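Local coordinates for (5-formylfuran-3-yl)methyl phosphate transaminase (Methanococcus jannaschii, PDB 2Z61), which transfers the amino group of alanine to a phosphorylated furan aldehyde, using pyridoxal 5'-phosphate, to make the furan precursor of methanofuran, at residues A[298-303]-A[307-312]; A[73-78]-A[265-270]; A[136-141]-A[148-153]. All coordinates share one frame; numbering follows the deposited sequence.

Interaction 1. Residues A[298-303]-A[307-312]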
ATOM      1  N   TRP A 298      -1.411 -30.419 -26.795  1.00 51.89           N
ATOM      2  CA  TRP A 298      -0.964 -29.039 -26.611  1.00 51.32           C
ATOM      3  C   TRP A 298       0.539 -28.982 -26.353  1.00 51.03           C
ATOM      4  O   TRP A 298       1.142 -29.967 -25.929  1.00 50.48           O
ATOM      5  CB  TRP A 298      -1.697 -28.376 -25.440  1.00 48.66           C
ATOM      6  CG  TRP A 298      -3.160 -28.159 -25.664  1.00 49.28           C
ATOM      7  CD1 TRP A 298      -3.814 -28.141 -26.862  1.00 49.02           C
ATOM      8  CD2 TRP A 298      -4.141 -27.858 -24.665  1.00 48.56           C
ATOM      9  NE1 TRP A 298      -5.143 -27.843 -26.672  1.00 48.24           N
ATOM     10  CE2 TRP A 298      -5.372 -27.665 -25.334  1.00 48.78           C
ATOM     11  CE3 TRP A 298      -4.101 -27.729 -23.270  1.00 47.78           C
ATOM     12  CZ2 TRP A 298      -6.553 -27.349 -24.655  1.00 50.52           C
ATOM     13  CZ3 TRP A 298      -5.276 -27.415 -22.592  1.00 48.11           C
ATOM     14  CH2 TRP A 298      -6.487 -27.229 -23.288  1.00 49.42           C
ATOM     15  N   GLU A 299       1.139 -27.821 -26.601  1.00 51.95           N
ATOM     16  CA  GLU A 299       2.571 -27.652 -26.396  1.00 53.79           C
ATOM     17  C   GLU A 299       2.929 -26.773 -25.206  1.00 53.02           C
ATOM     18  O   GLU A 299       2.338 -25.712 -24.996  1.00 51.14           O
ATOM     19  CB  GLU A 299       3.226 -27.065 -27.647  1.00 57.36           C
ATOM     20  CG  GLU A 299       3.493 -28.067 -28.751  1.00 62.43           C
ATOM     21  CD  GLU A 299       4.195 -27.437 -29.934  1.00 65.74           C
ATOM     22  OE1 GLU A 299       5.236 -26.777 -29.724  1.00 68.57           O
ATOM     23  OE2 GLU A 299       3.708 -27.601 -31.073  1.00 67.21           O
ATOM     24  N   VAL A 300       3.867 -27.239 -24.393  1.00 51.60           N
ATOM     25  CA  VAL A 300       4.357 -26.455 -23.272  1.00 51.34           C
ATOM     26  C   VAL A 300       5.835 -26.719 -23.332  1.00 52.14           C
ATOM     27  O   VAL A 300       6.283 -27.535 -24.133  1.00 50.49           O
ATOM     28  CB  VAL A 300       3.832 -26.931 -21.891  1.00 52.14           C
ATOM     29  CG1 VAL A 300       2.324 -26.708 -21.789  1.00 51.71           C
ATOM     30  CG2 VAL A 300       4.214 -28.389 -21.657  1.00 51.01           C
ATOM     31  N   ASN A 301       6.603 -26.044 -22.500  1.00 52.93           N
ATOM     32  CA  ASN A 301       8.048 -26.230 -22.499  1.00 53.04           C
ATOM     33  C   ASN A 301       8.615 -26.114 -21.120  1.00 51.71           C
ATOM     34  O   ASN A 301       9.017 -24.993 -20.759  1.00 54.33           O
ATOM     35  CB  ASN A 301       8.776 -24.974 -22.695  1.00 55.15           C
ATOM     36  CG  ASN A 301       8.382 -24.236 -23.923  1.00 57.28           C
ATOM     37  OD1 ASN A 301       8.571 -24.730 -25.037  1.00 58.28           O
ATOM     38  ND2 ASN A 301       7.819 -23.051 -23.754  1.00 59.55           N
ATOM     39  N   ASN A 302       8.749 -27.158 -20.367  1.00 47.75           N
ATOM     40  CA  ASN A 302       9.291 -27.058 -19.016  1.00 45.63           C
ATOM     41  C   ASN A 302       8.729 -26.290 -17.806  1.00 41.95           C
ATOM     42  O   ASN A 302       9.474 -25.757 -16.990  1.00 41.07           O
ATOM     43  CB  ASN A 302      10.850 -27.105 -18.983  1.00 46.10           C
ATOM     44  CG  ASN A 302      11.365 -28.098 -17.911  1.00 47.37           C
ATOM     45  OD1 ASN A 302      10.720 -29.105 -17.610  1.00 47.49           O
ATOM     46  ND2 ASN A 302      12.547 -27.813 -17.356  1.00 49.65           N
ATOM     47  N   PRO A 303       7.385 -26.275 -17.657  1.00 39.48           N
ATOM     48  CA  PRO A 303       6.834 -25.590 -16.482  1.00 37.49           C
ATOM     49  C   PRO A 303       7.161 -26.368 -15.194  1.00 36.69           C
ATOM     50  O   PRO A 303       6.632 -27.464 -14.968  1.00 36.20           O
ATOM     51  CB  PRO A 303       5.334 -25.533 -16.788  1.00 38.63           C
ATOM     52  CG  PRO A 303       5.098 -26.820 -17.551  1.00 37.79           C
ATOM     53  CD  PRO A 303       6.307 -26.847 -18.490  1.00 38.14           C
ATOM     54  N   TYR A 307       2.400 -22.043  -9.998  1.00 24.64           N
ATOM     55  CA  TYR A 307       1.289 -22.982 -10.122  1.00 25.84           C
ATOM     56  C   TYR A 307       0.501 -22.713 -11.397  1.00 25.80           C
ATOM     57  O   TYR A 307      -0.729 -22.768 -11.422  1.00 25.51           O
ATOM     58  CB  TYR A 307       0.389 -22.940  -8.876  1.00 23.65           C
ATOM     59  CG  TYR A 307       0.133 -21.564  -8.288  1.00 26.65           C
ATOM     60  CD1 TYR A 307      -0.701 -20.644  -8.932  1.00 25.80           C
ATOM     61  CD2 TYR A 307       0.701 -21.195  -7.066  1.00 22.96           C
ATOM     62  CE1 TYR A 307      -0.967 -19.389  -8.365  1.00 28.52           C
ATOM     63  CE2 TYR A 307       0.447 -19.954  -6.492  1.00 24.54           C
ATOM     64  CZ  TYR A 307      -0.388 -19.053  -7.145  1.00 27.43           C
ATOM     65  OH  TYR A 307      -0.632 -17.820  -6.584  1.00 28.65           O
ATOM     66  N   TYR A 308       1.242 -22.443 -12.466  1.00 26.30           N
ATOM     67  CA  TYR A 308       0.655 -22.156 -13.765  1.00 28.32           C
ATOM     68  C   TYR A 308       1.299 -22.986 -14.874  1.00 29.40           C
ATOM     69  O   TYR A 308       2.464 -23.381 -14.783  1.00 30.42           O
ATOM     70  CB  TYR A 308       0.852 -20.683 -14.126  1.00 26.24           C
ATOM     71  CG  TYR A 308       0.502 -19.695 -13.040  1.00 30.28           C
ATOM     72  CD1 TYR A 308      -0.819 -19.513 -12.623  1.00 27.47           C
ATOM     73  CD2 TYR A 308       1.490 -18.892 -12.464  1.00 29.12           C
ATOM     74  CE1 TYR A 308      -1.143 -18.545 -11.664  1.00 30.14           C
ATOM     75  CE2 TYR A 308       1.177 -17.926 -11.510  1.00 30.44           C
ATOM     76  CZ  TYR A 308      -0.141 -17.755 -11.118  1.00 28.19           C
ATOM     77  OH  TYR A 308      -0.445 -16.779 -10.194  1.00 26.76           O
ATOM     78  N   VAL A 309       0.521 -23.238 -15.919  1.00 31.65           N
ATOM     79  CA  VAL A 309       0.980 -23.947 -17.108  1.00 33.06           C
ATOM     80  C   VAL A 309       0.422 -23.074 -18.232  1.00 34.45           C
ATOM     81  O   VAL A 309      -0.745 -22.663 -18.190  1.00 34.30           O
ATOM     82  CB  VAL A 309       0.420 -25.381 -17.181  1.00 32.66           C
ATOM     83  CG1 VAL A 309       0.940 -26.072 -18.425  1.00 33.50           C
ATOM     84  CG2 VAL A 309       0.857 -26.171 -15.945  1.00 30.81           C
ATOM     85  N   PHE A 310       1.258 -22.770 -19.220  1.00 34.62           N
ATOM     86  CA  PHE A 310       0.869 -21.883 -20.317  1.00 35.48           C
ATOM     87  C   PHE A 310       0.989 -22.588 -21.675  1.00 37.43           C
ATOM     88  O   PHE A 310       1.886 -22.289 -22.465  1.00 39.19           O
ATOM     89  CB  PHE A 310       1.779 -20.650 -20.277  1.00 31.97           C
ATOM     90  CG  PHE A 310       1.230 -19.448 -20.983  1.00 30.75           C
ATOM     91  CD1 PHE A 310       0.045 -18.855 -20.558  1.00 31.89           C
ATOM     92  CD2 PHE A 310       1.925 -18.872 -22.038  1.00 29.29           C
ATOM     93  CE1 PHE A 310      -0.437 -17.699 -21.173  1.00 31.24           C
ATOM     94  CE2 PHE A 310       1.454 -17.718 -22.659  1.00 28.89           C
ATOM     95  CZ  PHE A 310       0.271 -17.131 -22.223  1.00 28.42           C
ATOM     96  N   PRO A 311       0.068 -23.515 -21.971  1.00 38.90           N
ATOM     97  CA  PRO A 311       0.067 -24.272 -23.226  1.00 39.15           C
ATOM     98  C   PRO A 311      -0.320 -23.530 -24.498  1.00 40.81           C
ATOM     99  O   PRO A 311      -1.168 -22.631 -24.480  1.00 38.00           O
ATOM    100  CB  PRO A 311      -0.903 -25.408 -22.932  1.00 39.29           C
ATOM    101  CG  PRO A 311      -1.919 -24.732 -22.063  1.00 41.55           C
ATOM    102  CD  PRO A 311      -1.052 -23.933 -21.109  1.00 39.06           C
ATOM    103  N   ASN A 312       0.317 -23.923 -25.598  1.00 44.04           N
ATOM    104  CA  ASN A 312       0.024 -23.366 -26.915  1.00 46.09           C
ATOM    105  C   ASN A 312      -1.067 -24.289 -27.454  1.00 47.49           C
ATOM    106  O   ASN A 312      -0.792 -25.434 -27.811  1.00 47.56           O
ATOM    107  CB  ASN A 312       1.251 -23.445 -27.826  1.00 46.40           C
ATOM    108  CG  ASN A 312       0.992 -22.856 -29.202  1.00 47.25           C
ATOM    109  OD1 ASN A 312      -0.022 -23.147 -29.835  1.00 45.59           O
ATOM    110  ND2 ASN A 312       1.914 -22.027 -29.672  1.00 48.16           N
TER
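Glu299 and Asn312 face each other as an antiparallel hydrogen-bonded pair, the single beta bridge between the loop 298-303 and the segment 307-312. Asn312 N donates to Glu299 O at 2.8 Å, in the carbonyl plane; the return bond, Glu299 N to Asn312 O at 3.3 Å, is nearly straight (174°) but weak. Glu299 O takes a second, softer contact from Pro311, whose CA lies 3.2 Å from it. Both backbone bonds between the segments are thus made by Glu299 and Asn312. The side chain of Asn312 serves other partners: OD1 accepts from Gly314 N, and ND2 bonds to Tyr345 OH. Away from the bridge the contact is apolar. Val300 CG1, anti to its own carbonyl carbon (chi1 -66°), reaches Pro311 CB and Val309 CG1, both at 3.7 Å. Trp298 lies alongside Pro311, CE3 to CG 3.9 Å, while Pro303 CG meets Val309 CG1 more loosely. Helix 269-295 backs this apolar layer through Val289, Leu290 and Val293. Here the chain leaves that long helix and doubles back into strand 308-309, an outermost strand, within this chain, of the small antiparallel sheet in the C-terminal domain of a fold type I aminotransferase.

Interaction 2. Residues A[73-78]-A[265-270]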
ATOM      1  N   GLU A  73      15.973  -9.462  10.389  1.00 28.53           N
ATOM      2  CA  GLU A  73      17.082 -10.329  10.768  1.00 30.59           C
ATOM      3  C   GLU A  73      16.813 -11.757  10.316  1.00 31.23           C
ATOM      4  O   GLU A  73      17.694 -12.406   9.758  1.00 31.83           O
ATOM      5  CB  GLU A  73      17.318 -10.290  12.277  1.00 31.31           C
ATOM      6  CG  GLU A  73      17.810  -8.940  12.769  1.00 38.23           C
ATOM      7  CD  GLU A  73      18.099  -8.936  14.257  1.00 41.75           C
ATOM      8  OE1 GLU A  73      17.270  -9.467  15.026  1.00 47.59           O
ATOM      9  OE2 GLU A  73      19.147  -8.387  14.658  1.00 42.37           O
ATOM     10  N   LYS A  74      15.596 -12.243  10.543  1.00 30.67           N
ATOM     11  CA  LYS A  74      15.241 -13.593  10.127  1.00 31.19           C
ATOM     12  C   LYS A  74      15.372 -13.772   8.608  1.00 31.59           C
ATOM     13  O   LYS A  74      15.881 -14.791   8.140  1.00 32.07           O
ATOM     14  CB  LYS A  74      13.813 -13.923  10.563  1.00 32.25           C
ATOM     15  CG  LYS A  74      13.657 -14.143  12.061  1.00 39.03           C
ATOM     16  CD  LYS A  74      14.366 -15.406  12.519  1.00 45.58           C
ATOM     17  CE  LYS A  74      14.436 -15.481  14.039  1.00 50.50           C
ATOM     18  NZ  LYS A  74      13.106 -15.274  14.687  1.00 55.17           N
ATOM     19  N   ILE A  75      14.916 -12.790   7.837  1.00 29.17           N
ATOM     20  CA  ILE A  75      15.006 -12.887   6.382  1.00 27.31           C
ATOM     21  C   ILE A  75      16.476 -12.897   5.974  1.00 29.27           C
ATOM     22  O   ILE A  75      16.884 -13.638   5.079  1.00 30.45           O
ATOM     23  CB  ILE A  75      14.289 -11.705   5.695  1.00 25.18           C
ATOM     24  CG1 ILE A  75      12.774 -11.841   5.896  1.00 25.95           C
ATOM     25  CG2 ILE A  75      14.647 -11.670   4.203  1.00 25.51           C
ATOM     26  CD1 ILE A  75      11.968 -10.623   5.458  1.00 21.99           C
ATOM     27  N   SER A  76      17.255 -12.057   6.644  1.00 31.95           N
ATOM     28  CA  SER A  76      18.684 -11.953   6.415  1.00 36.00           C
ATOM     29  C   SER A  76      19.323 -13.326   6.655  1.00 37.53           C
ATOM     30  O   SER A  76      20.079 -13.821   5.822  1.00 37.40           O
ATOM     31  CB  SER A  76      19.274 -10.912   7.369  1.00 37.44           C
ATOM     32  OG  SER A  76      20.685 -10.926   7.337  1.00 39.99           O
ATOM     33  N   GLU A  77      19.001 -13.947   7.788  1.00 38.95           N
ATOM     34  CA  GLU A  77      19.549 -15.260   8.109  1.00 41.01           C
ATOM     35  C   GLU A  77      19.098 -16.292   7.078  1.00 41.14           C
ATOM     36  O   GLU A  77      19.842 -17.218   6.751  1.00 43.14           O
ATOM     37  CB  GLU A  77      19.109 -15.705   9.507  1.00 43.76           C
ATOM     38  CG  GLU A  77      19.492 -14.733  10.614  1.00 52.47           C
ATOM     39  CD  GLU A  77      19.074 -15.210  11.999  1.00 58.42           C
ATOM     40  OE1 GLU A  77      17.919 -15.666  12.154  1.00 61.74           O
ATOM     41  OE2 GLU A  77      19.899 -15.120  12.936  1.00 59.61           O
ATOM     42  N   LEU A  78      17.881 -16.128   6.569  1.00 38.63           N
ATOM     43  CA  LEU A  78      17.336 -17.047   5.571  1.00 36.69           C
ATOM     44  C   LEU A  78      18.209 -17.084   4.314  1.00 36.48           C
ATOM     45  O   LEU A  78      18.512 -18.161   3.788  1.00 34.45           O
ATOM     46  CB  LEU A  78      15.908 -16.621   5.205  1.00 36.79           C
ATOM     47  CG  LEU A  78      15.087 -17.355   4.130  1.00 38.62           C
ATOM     48  CD1 LEU A  78      15.644 -17.076   2.756  1.00 36.54           C
ATOM     49  CD2 LEU A  78      15.070 -18.845   4.418  1.00 38.38           C
ATOM     50  N   LYS A 265       6.943 -16.366  12.605  1.00 30.03           N
ATOM     51  CA  LYS A 265       6.725 -17.802  12.727  1.00 31.55           C
ATOM     52  C   LYS A 265       6.838 -18.576  11.406  1.00 32.36           C
ATOM     53  O   LYS A 265       6.746 -19.801  11.384  1.00 29.28           O
ATOM     54  CB  LYS A 265       5.363 -18.068  13.378  1.00 33.41           C
ATOM     55  CG  LYS A 265       5.319 -17.701  14.857  1.00 32.68           C
ATOM     56  CD  LYS A 265       6.322 -18.539  15.644  1.00 38.00           C
ATOM     57  CE  LYS A 265       6.465 -18.049  17.076  1.00 42.46           C
ATOM     58  NZ  LYS A 265       7.153 -16.732  17.153  1.00 48.02           N
ATOM     59  N   ALA A 266       7.053 -17.862  10.308  1.00 32.41           N
ATOM     60  CA  ALA A 266       7.169 -18.522   9.014  1.00 33.95           C
ATOM     61  C   ALA A 266       8.468 -19.320   8.910  1.00 33.68           C
ATOM     62  O   ALA A 266       8.577 -20.224   8.089  1.00 33.34           O
ATOM     63  CB  ALA A 266       7.103 -17.490   7.893  1.00 33.36           C
ATOM     64  N   PHE A 267       9.441 -18.989   9.751  1.00 35.00           N
ATOM     65  CA  PHE A 267      10.732 -19.667   9.722  1.00 37.62           C
ATOM     66  C   PHE A 267      10.860 -20.731  10.802  1.00 39.80           C
ATOM     67  O   PHE A 267      11.962 -21.110  11.181  1.00 41.29           O
ATOM     68  CB  PHE A 267      11.860 -18.645   9.877  1.00 35.39           C
ATOM     69  CG  PHE A 267      11.732 -17.463   8.959  1.00 37.13           C
ATOM     70  CD1 PHE A 267      11.177 -16.270   9.412  1.00 35.17           C
ATOM     71  CD2 PHE A 267      12.140 -17.551   7.629  1.00 36.33           C
ATOM     72  CE1 PHE A 267      11.028 -15.179   8.558  1.00 34.43           C
ATOM     73  CE2 PHE A 267      11.995 -16.466   6.766  1.00 36.70           C
ATOM     74  CZ  PHE A 267      11.437 -15.275   7.232  1.00 35.12           C
ATOM     75  N   GLU A 268       9.724 -21.212  11.289  1.00 41.51           N
ATOM     76  CA  GLU A 268       9.699 -22.232  12.324  1.00 41.60           C
ATOM     77  C   GLU A 268       9.673 -23.614  11.680  1.00 39.82           C
ATOM     78  O   GLU A 268       9.188 -23.776  10.554  1.00 36.54           O
ATOM     79  CB  GLU A 268       8.457 -22.050  13.195  1.00 47.68           C
ATOM     80  CG  GLU A 268       8.706 -22.170  14.690  1.00 54.65           C
ATOM     81  CD  GLU A 268       9.565 -21.042  15.232  1.00 58.74           C
ATOM     82  OE1 GLU A 268       9.783 -20.996  16.462  1.00 61.60           O
ATOM     83  OE2 GLU A 268      10.022 -20.202  14.429  1.00 61.61           O
ATOM     84  N   LYS A 269      10.198 -24.606  12.396  1.00 37.94           N
ATOM     85  CA  LYS A 269      10.228 -25.979  11.906  1.00 37.62           C
ATOM     86  C   LYS A 269       8.828 -26.431  11.529  1.00 35.05           C
ATOM     87  O   LYS A 269       8.610 -26.950  10.439  1.00 36.02           O
ATOM     88  CB  LYS A 269      10.772 -26.922  12.979  1.00 43.55           C
ATOM     89  CG  LYS A 269      12.199 -26.644  13.419  1.00 51.28           C
ATOM     90  CD  LYS A 269      13.206 -26.906  12.312  1.00 55.99           C
ATOM     91  CE  LYS A 269      14.628 -26.698  12.823  1.00 60.67           C
ATOM     92  NZ  LYS A 269      15.651 -26.917  11.763  1.00 63.42           N
ATOM     93  N   GLU A 270       7.875 -26.248  12.434  1.00 34.45           N
ATOM     94  CA  GLU A 270       6.509 -26.654  12.151  1.00 36.50           C
ATOM     95  C   GLU A 270       5.969 -26.031  10.862  1.00 36.25           C
ATOM     96  O   GLU A 270       5.328 -26.712  10.063  1.00 35.50           O
ATOM     97  CB  GLU A 270       5.588 -26.291  13.321  1.00 39.12           C
ATOM     98  CG  GLU A 270       4.106 -26.448  12.986  1.00 43.70           C
ATOM     99  CD  GLU A 270       3.740 -27.862  12.554  1.00 48.93           C
ATOM    100  OE1 GLU A 270       2.637 -28.050  12.000  1.00 53.42           O
ATOM    101  OE2 GLU A 270       4.550 -28.787  12.778  1.00 51.77           O
TER
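Phe267 pushes its ring against helix 69-82 and meets three residues there: Lys74, Ile75 and Leu78. Lys74 buries the next largest area after the phenylalanine. Its CB sits 3.7 Å from both CE1 and CD1 of Phe267, and its backbone carbonyl carbon lies over one face of the ring, so the root of the lysine makes this part of the contact. Beyond CB the chain, bent at chi2 and chi4, leads NZ off the ring; Glu268 OE2 is 5.8 Å from Lys74 NZ, too far for a salt bridge, and Lys265 NZ lies at 6.6 Å. One turn along the helix, Leu78 CG approaches Phe267 CE2 at 4.2 Å, the two side chains crossing at about a right angle. Lys74 and Leu78 thus present neighbouring turns of the helix to one ring. The aromatic residue lies in the short link between helix 257-263 and the long helix 269-295, which in this fold type I family runs from the large cofactor-binding domain toward the small domain; Glu268 is the N-cap of that helix. Ile75 adds CG1 at 3.9 Å from Phe267 CZ and also packs on Ile92 and Ile94 of strand 92-95. Replacing Phe267 by an alanine is likely to open a gap beside helix 69-82 and strip Lys74 CB, Ile75 CG1 and Leu78 CG of their common partner. Phe220, in a loop outside the segments, also touches Phe267.

Interaction 3. Residues A[136-141]-A[148-153]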
ATOM      1  N   LYS A 136       9.043   3.480 -21.127  1.00 32.63           N
ATOM      2  CA  LYS A 136       8.466   2.645 -22.177  1.00 36.04           C
ATOM      3  C   LYS A 136       8.739   1.153 -21.995  1.00 35.82           C
ATOM      4  O   LYS A 136       9.886   0.724 -21.951  1.00 38.08           O
ATOM      5  CB  LYS A 136       8.990   3.075 -23.549  1.00 40.05           C
ATOM      6  CG  LYS A 136       8.477   2.193 -24.677  1.00 46.25           C
ATOM      7  CD  LYS A 136       9.026   2.590 -26.040  1.00 50.21           C
ATOM      8  CE  LYS A 136       8.424   1.708 -27.132  1.00 54.10           C
ATOM      9  NZ  LYS A 136       8.994   1.983 -28.481  1.00 55.69           N
ATOM     10  N   PRO A 137       7.681   0.340 -21.880  1.00 34.61           N
ATOM     11  CA  PRO A 137       7.880  -1.098 -21.713  1.00 33.86           C
ATOM     12  C   PRO A 137       8.303  -1.746 -23.026  1.00 34.37           C
ATOM     13  O   PRO A 137       7.636  -1.577 -24.048  1.00 36.24           O
ATOM     14  CB  PRO A 137       6.509  -1.582 -21.250  1.00 33.67           C
ATOM     15  CG  PRO A 137       5.580  -0.656 -21.940  1.00 35.53           C
ATOM     16  CD  PRO A 137       6.257   0.691 -21.757  1.00 34.50           C
ATOM     17  N   VAL A 138       9.414  -2.475 -23.001  1.00 32.55           N
ATOM     18  CA  VAL A 138       9.903  -3.143 -24.201  1.00 31.78           C
ATOM     19  C   VAL A 138       9.726  -4.657 -24.102  1.00 33.83           C
ATOM     20  O   VAL A 138      10.434  -5.330 -23.344  1.00 32.48           O
ATOM     21  CB  VAL A 138      11.406  -2.839 -24.457  1.00 31.70           C
ATOM     22  CG1 VAL A 138      11.868  -3.555 -25.719  1.00 28.80           C
ATOM     23  CG2 VAL A 138      11.632  -1.331 -24.597  1.00 30.26           C
ATOM     24  N   PHE A 139       8.779  -5.197 -24.864  1.00 35.75           N
ATOM     25  CA  PHE A 139       8.550  -6.634 -24.857  1.00 37.09           C
ATOM     26  C   PHE A 139       9.593  -7.348 -25.700  1.00 38.52           C
ATOM     27  O   PHE A 139      10.005  -6.843 -26.740  1.00 39.61           O
ATOM     28  CB  PHE A 139       7.162  -6.968 -25.403  1.00 38.13           C
ATOM     29  CG  PHE A 139       6.055  -6.704 -24.438  1.00 39.70           C
ATOM     30  CD1 PHE A 139       5.555  -5.417 -24.261  1.00 43.82           C
ATOM     31  CD2 PHE A 139       5.524  -7.741 -23.674  1.00 42.37           C
ATOM     32  CE1 PHE A 139       4.540  -5.165 -23.332  1.00 42.34           C
ATOM     33  CE2 PHE A 139       4.509  -7.500 -22.742  1.00 41.46           C
ATOM     34  CZ  PHE A 139       4.017  -6.208 -22.572  1.00 40.55           C
ATOM     35  N   CYS A 140      10.025  -8.522 -25.244  1.00 39.96           N
ATOM     36  CA  CYS A 140      11.006  -9.317 -25.980  1.00 40.52           C
ATOM     37  C   CYS A 140      11.121 -10.724 -25.405  1.00 39.29           C
ATOM     38  O   CYS A 140      10.775 -10.955 -24.243  1.00 37.55           O
ATOM     39  CB  CYS A 140      12.380  -8.634 -25.955  1.00 42.41           C
ATOM     40  SG  CYS A 140      13.153  -8.534 -24.330  1.00 47.05           S
ATOM     41  N   ASP A 141      11.580 -11.667 -26.223  1.00 37.18           N
ATOM     42  CA  ASP A 141      11.763 -13.038 -25.757  1.00 39.03           C
ATOM     43  C   ASP A 141      12.980 -12.983 -24.854  1.00 37.53           C
ATOM     44  O   ASP A 141      13.853 -12.139 -25.051  1.00 38.89           O
ATOM     45  CB  ASP A 141      12.055 -13.998 -26.916  1.00 42.66           C
ATOM     46  CG  ASP A 141      11.044 -13.891 -28.030  1.00 47.48           C
ATOM     47  OD1 ASP A 141       9.840 -13.720 -27.732  1.00 49.44           O
ATOM     48  OD2 ASP A 141      11.452 -13.997 -29.208  1.00 52.77           O
ATOM     49  N   GLU A 148      19.910  -8.799 -26.963  1.00 39.61           N
ATOM     50  CA  GLU A 148      20.948  -7.975 -27.581  1.00 41.35           C
ATOM     51  C   GLU A 148      20.303  -6.998 -28.559  1.00 39.96           C
ATOM     52  O   GLU A 148      20.640  -5.816 -28.584  1.00 39.16           O
ATOM     53  CB  GLU A 148      21.973  -8.847 -28.319  1.00 42.56           C
ATOM     54  CG  GLU A 148      22.719  -9.807 -27.406  1.00 47.72           C
ATOM     55  CD  GLU A 148      23.712 -10.686 -28.142  1.00 51.12           C
ATOM     56  OE1 GLU A 148      23.314 -11.339 -29.133  1.00 51.98           O
ATOM     57  OE2 GLU A 148      24.891 -10.731 -27.723  1.00 54.42           O
ATOM     58  N   GLU A 149      19.362  -7.501 -29.351  1.00 38.83           N
ATOM     59  CA  GLU A 149      18.666  -6.676 -30.328  1.00 40.42           C
ATOM     60  C   GLU A 149      17.752  -5.618 -29.700  1.00 40.07           C
ATOM     61  O   GLU A 149      17.532  -4.563 -30.292  1.00 38.34           O
ATOM     62  CB  GLU A 149      17.853  -7.569 -31.270  1.00 43.40           C
ATOM     63  CG  GLU A 149      18.726  -8.445 -32.157  1.00 50.76           C
ATOM     64  CD  GLU A 149      17.942  -9.195 -33.217  1.00 53.42           C
ATOM     65  OE1 GLU A 149      17.016  -9.954 -32.857  1.00 56.00           O
ATOM     66  OE2 GLU A 149      18.259  -9.028 -34.413  1.00 57.18           O
ATOM     67  N   ALA A 150      17.230  -5.894 -28.508  1.00 37.76           N
ATOM     68  CA  ALA A 150      16.333  -4.953 -27.844  1.00 37.73           C
ATOM     69  C   ALA A 150      17.043  -3.803 -27.136  1.00 37.42           C
ATOM     70  O   ALA A 150      16.454  -2.739 -26.944  1.00 36.23           O
ATOM     71  CB  ALA A 150      15.431  -5.699 -26.853  1.00 36.97           C
ATOM     72  N   LEU A 151      18.301  -4.012 -26.753  1.00 37.50           N
ATOM     73  CA  LEU A 151      19.073  -2.982 -26.057  1.00 40.12           C
ATOM     74  C   LEU A 151      19.217  -1.676 -26.828  1.00 41.77           C
ATOM     75  O   LEU A 151      19.301  -1.670 -28.059  1.00 42.31           O
ATOM     76  CB  LEU A 151      20.473  -3.495 -25.716  1.00 42.79           C
ATOM     77  CG  LEU A 151      20.632  -4.457 -24.540  1.00 43.79           C
ATOM     78  CD1 LEU A 151      22.093  -4.868 -24.426  1.00 44.30           C
ATOM     79  CD2 LEU A 151      20.180  -3.781 -23.254  1.00 44.85           C
ATOM     80  N   SER A 152      19.249  -0.570 -26.086  1.00 41.64           N
ATOM     81  CA  SER A 152      19.395   0.757 -26.672  1.00 43.92           C
ATOM     82  C   SER A 152      20.079   1.660 -25.653  1.00 45.98           C
ATOM     83  O   SER A 152      20.507   1.207 -24.588  1.00 47.11           O
ATOM     84  CB  SER A 152      18.025   1.353 -27.017  1.00 41.16           C
ATOM     85  OG  SER A 152      17.685   2.385 -26.106  1.00 39.69           O
ATOM     86  N   ASP A 153      20.184   2.940 -25.987  1.00 47.00           N
ATOM     87  CA  ASP A 153      20.802   3.906 -25.092  1.00 48.69           C
ATOM     88  C   ASP A 153      19.844   4.271 -23.966  1.00 46.92           C
ATOM     89  O   ASP A 153      20.257   4.788 -22.931  1.00 46.71           O
ATOM     90  CB  ASP A 153      21.192   5.172 -25.859  1.00 52.34           C
ATOM     91  CG  ASP A 153      22.296   4.928 -26.870  1.00 58.80           C
ATOM     92  OD1 ASP A 153      23.375   4.443 -26.465  1.00 62.95           O
ATOM     93  OD2 ASP A 153      22.091   5.225 -28.067  1.00 60.50           O
TER
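Ala150 CB is the meeting point of this small surface contact: Val138 CG1 and Cys140 CB each approach it at 4.3 Å. All three residues turn CB toward the opposing segment, and the touching is purely apolar, a single methyl of helix 144-150 resting against two side chains that lie two residues apart on the same face of strand 136-140. Val138 brings CG1, which is anti to its backbone N (chi1 -180°), while Cys140 comes nearest with CB, its SG barely farther from Ala150 CB, at 4.4 Å. These are loose van der Waals approaches, and the two segments bury just 88 Å² between them. Leu117 of strand 115-119 touches both Val138 and Ala150, which extends the same apolar patch onto the next strand. Strand 136-140 is an outermost strand, within this chain, of the seven-stranded mixed sheet at the heart of the large domain of fold type I aminotransferases, and helix 144-150 packs over it before the chain returns as strand 155-161 on the far side of strand 115-119. The strand-helix-strand passage is a beta-alpha-beta crossover between parallel strands. Backbone hydrogen bonds join Val138 to Val116 and Ile118, and Cys140 to Ile118. Near the segment ends, polar partners lie outside the contact. Asp141 OD1 forms a salt bridge with Lys341, and Asp141 O is hydrogen-bonded to Ser146 OG close to the start of the helix. Past the helix, Ser152 N bonds to Thr155 OG1, and Ser152 OG is hydrogen-bonded to both Glu115 OE1 and Lys154 N.

From the N terminus, the first contact segment reached is 73-78, on helix 69-82, whose partner in interaction 2 comes 187 residues later. Interaction 3 is nested inside that long loop, six residues separating 136-141 from 148-153, and joins an outer strand of the large-domain sheet to the helix after it. Interaction 2 closes at 265-270, joining helix 69-82 to the link that leads into helix 269-295. That helix carries the chain on to interaction 1, a short reversal, three residues between the segments, which joins the loop after the helix to strand 308-309 and the residues following it, in series and crossing neither of the others. None of the three contacts touches another.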